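Putative exported protein (PDB 2PFY) binds pyroglutamic acid as an extracytoplasmic solute receptor of the DctP family, probably delivering it to a tripartite ATP-independent periplasmic transporter. Local coordinates at residues L221-E224 against V225-A228; G233-A236 against E237-W241. All coordinates share one frame; numbering follows the deposited sequence.

Both contacts lie on one long helix, 223-257, and follow each other along the chain: contact 1 includes its first turn and the residues leading into it, while contact 2 is centred about three and a half turns further on. Their centres are 18 Å apart and their nearest atoms about 5 Å, so they do not touch. Contact 1, whose centre lies about 28 Å from the centre of the chain, rests on strands 2-7 and 35-40 of the five-stranded mixed sheet. Contact 2, whose centre lies about 15 Å from that point, meets strand 112-119 at the opposite border of this sheet, together with helices 15-30 and 89-108. The helix thus passes across the sheet on its way toward the ligand-binding region.

Contact 1 (L221-E224 against V225-A228); sequences LPAE and VRQA
V225 overlaps L221 and P222 with its two methyl branches at the N-terminus of helix 223-257, where P222 is the N-cap residue. With CG1 anti to the backbone N (chi1 176°), that methyl meets the end of L221, 4.0 Å from L221 CD1, while V225 CG2 lies against the proline ring, 3.9 Å from P222 CG. The leucine and valine side chains cross at about a right angle, and both also touch L35 of strand 35-40, which seats the helix start on the edge of the five-stranded sheet.

The first turn closes through the carbonyl of P222, which accepts a nearly straight bond from R226 N (2.8 Å) and a weak one from V225 N. Regular bonds follow from Q227 N to A223 O and from A228 N to E224 O.

R226 folds back outside this turn. A bend at chi3 carries its guanidinium over A223, whose CA lies 3.5 Å above one face, toward the rim. The same bend ties R226 to the loop before the helix: NH1 donates a single, bent bond to L221 O at 2.8 Å. Its N-H...O angle is 136°, and L221 O sits tilted 20° out of the guanidinium plane.

Contact 2 (G233-A236 against E237-W241); sequences GAKA and EIRGW
R239 lays its guanidinium over the preceding turn of helix 223-257, with A236 CA 3.6 Å above one face and K235 O over the same face, both offset toward the rim. Its CG is anti to the backbone N (chi1 -176°), and a bend at chi3 then turns the planar group back along the helix, bringing NH1 to 3.8 Å from A236 CB. K235 NZ lies at the guanidinium edge, in its plane and 3.6 Å from R239 NH2. E26 of helix 15-30 probably offsets the two charges: its OE1 forms a salt bridge with R239 NH2 and its OE2 a weak, long ion pair with K235 NZ.

The tightly packed part centres on the buried A236 and G240. A236 CB meets F23 and Y116, and A236 O takes two donors, G240 N at 2.8 Å and the side-chain amide of N19. E237 reaches away from the turn: OE2 forms a salt bridge with R100 and a hydrogen bond with W96, and OE1 accepts from the backbone N of G117, so both carboxylate oxygens are held.

A234 and I238, by contrast, are exposed. Here I238 runs CG1 and CD1 past the carbonyl of A234, with CG1 3.5 Å from A234 O, while I238 N bonds to that oxygen at 3.2 Å. Such a division, with one side set against neighbouring helices and a sheet strand and the other facing solvent, is typical of an amphipathic surface helix, here flanking the sheet of a periplasmic binding protein.

Contact 1 (L221-E224 against V225-A228)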
# COMPACT_ATOMS: atom_id res chain seq x y z
N LEU A 221 26.26 0.77 10.10
CA LEU A 221 26.94 0.90 8.82
C LEU A 221 27.88 2.12 8.89
O LEU A 221 27.62 3.03 9.64
CB LEU A 221 25.91 1.16 7.72
CG LEU A 221 24.94 0.00 7.49
CD1 LEU A 221 23.79 0.45 6.55
CD2 LEU A 221 25.72 -1.18 6.90
N PRO A 222 28.97 2.12 8.09
CA PRO A 222 29.74 3.38 7.94
C PRO A 222 28.84 4.53 7.50
O PRO A 222 27.86 4.32 6.73
CB PRO A 222 30.76 3.04 6.86
CG PRO A 222 30.93 1.53 6.89
CD PRO A 222 29.57 0.97 7.36
N ALA A 223 29.14 5.73 8.00
CA ALA A 223 28.46 6.98 7.63
C ALA A 223 28.14 7.11 6.15
O ALA A 223 26.97 7.34 5.79
CB ALA A 223 29.32 8.23 8.10
N GLU A 224 29.17 6.94 5.30
CA GLU A 224 28.99 7.02 3.84
C GLU A 224 27.99 5.97 3.30
O GLU A 224 27.27 6.23 2.33
CB GLU A 224 30.34 6.87 3.12
CG GLU A 224 31.40 7.92 3.52
CD GLU A 224 32.27 7.47 4.75
OE1 GLU A 224 31.86 6.55 5.55
OE2 GLU A 224 33.38 8.06 4.89
N VAL A 225 27.96 4.80 3.93
CA VAL A 225 27.07 3.70 3.51
C VAL A 225 25.66 4.06 3.93
O VAL A 225 24.72 3.92 3.12
CB VAL A 225 27.55 2.31 4.05
CG1 VAL A 225 26.56 1.18 3.70
CG2 VAL A 225 28.97 1.97 3.52
N ARG A 226 25.51 4.57 5.16
CA ARG A 226 24.21 5.08 5.60
C ARG A 226 23.65 6.08 4.60
O ARG A 226 22.49 5.97 4.21
CB ARG A 226 24.25 5.66 7.02
CG ARG A 226 24.74 4.64 8.05
CD ARG A 226 24.47 5.05 9.48
NE ARG A 226 25.00 6.39 9.81
CZ ARG A 226 26.18 6.61 10.38
NH1 ARG A 226 27.00 5.60 10.67
NH2 ARG A 226 26.55 7.84 10.66
N GLN A 227 24.49 7.02 4.14
CA GLN A 227 24.07 8.06 3.22
C GLN A 227 23.75 7.46 1.87
O GLN A 227 22.74 7.83 1.27
CB GLN A 227 25.11 9.20 3.11
CG GLN A 227 24.65 10.45 2.31
CD GLN A 227 23.39 11.09 2.89
OE1 GLN A 227 23.39 11.53 4.02
NE2 GLN A 227 22.29 11.12 2.12
N ALA A 228 24.56 6.52 1.40
CA ALA A 228 24.24 5.83 0.17
C ALA A 228 22.83 5.17 0.22
O ALA A 228 22.05 5.24 -0.76
CB ALA A 228 25.34 4.82 -0.21

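Contact 2 (G233-A236 against E237-W241)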
# COMPACT_ATOMS: atom_id res chain seq x y z
N GLY A 233 17.40 5.39 -1.60
CA GLY A 233 15.99 5.47 -1.21
C GLY A 233 15.29 6.64 -1.88
O GLY A 233 14.18 6.50 -2.42
N ALA A 234 15.93 7.80 -1.85
CA ALA A 234 15.39 9.00 -2.50
C ALA A 234 15.10 8.72 -3.99
O ALA A 234 14.05 9.09 -4.49
CB ALA A 234 16.39 10.22 -2.32
N LYS A 235 16.04 8.08 -4.69
CA LYS A 235 15.89 7.73 -6.10
C LYS A 235 14.74 6.74 -6.29
O LYS A 235 13.98 6.82 -7.27
CB LYS A 235 17.19 7.11 -6.63
CG LYS A 235 18.27 8.14 -7.10
CD LYS A 235 19.38 7.46 -7.95
CE LYS A 235 19.11 7.44 -9.50
NZ LYS A 235 18.52 6.16 -10.12
N ALA A 236 14.62 5.80 -5.36
CA ALA A 236 13.51 4.83 -5.37
C ALA A 236 12.13 5.49 -5.19
O ALA A 236 11.16 5.08 -5.83
CB ALA A 236 13.73 3.71 -4.33
N GLU A 237 12.06 6.49 -4.33
CA GLU A 237 10.81 7.16 -4.06
C GLU A 237 10.35 7.90 -5.34
O GLU A 237 9.18 7.81 -5.74
CB GLU A 237 10.95 8.10 -2.84
CG GLU A 237 9.68 8.88 -2.45
CD GLU A 237 9.60 9.20 -0.97
OE1 GLU A 237 10.11 8.41 -0.13
OE2 GLU A 237 9.02 10.26 -0.63
N ILE A 238 11.29 8.58 -5.98
CA ILE A 238 11.01 9.28 -7.25
C ILE A 238 10.57 8.26 -8.33
O ILE A 238 9.56 8.46 -9.00
CB ILE A 238 12.22 10.15 -7.71
CG1 ILE A 238 12.49 11.27 -6.68
CG2 ILE A 238 11.98 10.71 -9.16
CD1 ILE A 238 13.92 11.85 -6.74
N ARG A 239 11.34 7.19 -8.48
CA ARG A 239 11.07 6.14 -9.47
C ARG A 239 9.68 5.55 -9.20
O ARG A 239 8.91 5.28 -10.14
CB ARG A 239 12.17 5.05 -9.39
CG ARG A 239 12.10 3.93 -10.40
CD ARG A 239 13.12 2.78 -10.06
NE ARG A 239 14.35 3.40 -9.73
CZ ARG A 239 15.10 3.21 -8.65
NH1 ARG A 239 14.90 2.29 -7.71
NH2 ARG A 239 16.14 3.99 -8.61
N GLY A 240 9.38 5.35 -7.91
CA GLY A 240 8.12 4.70 -7.51
C GLY A 240 6.91 5.53 -7.91
O GLY A 240 5.96 5.01 -8.49
N TRP A 241 6.95 6.82 -7.56
CA TRP A 241 5.92 7.75 -7.99
C TRP A 241 5.79 7.87 -9.51
O TRP A 241 4.66 7.89 -10.02
CB TRP A 241 6.13 9.15 -7.34
CG TRP A 241 5.64 9.14 -5.93
CD1 TRP A 241 6.33 8.72 -4.80
CD2 TRP A 241 4.34 9.49 -5.49
NE1 TRP A 241 5.53 8.81 -3.70
CE2 TRP A 241 4.29 9.27 -4.09
CE3 TRP A 241 3.18 9.97 -6.15
CZ2 TRP A 241 3.14 9.54 -3.33
CZ3 TRP A 241 2.04 10.23 -5.38
CH2 TRP A 241 2.03 10.01 -4.00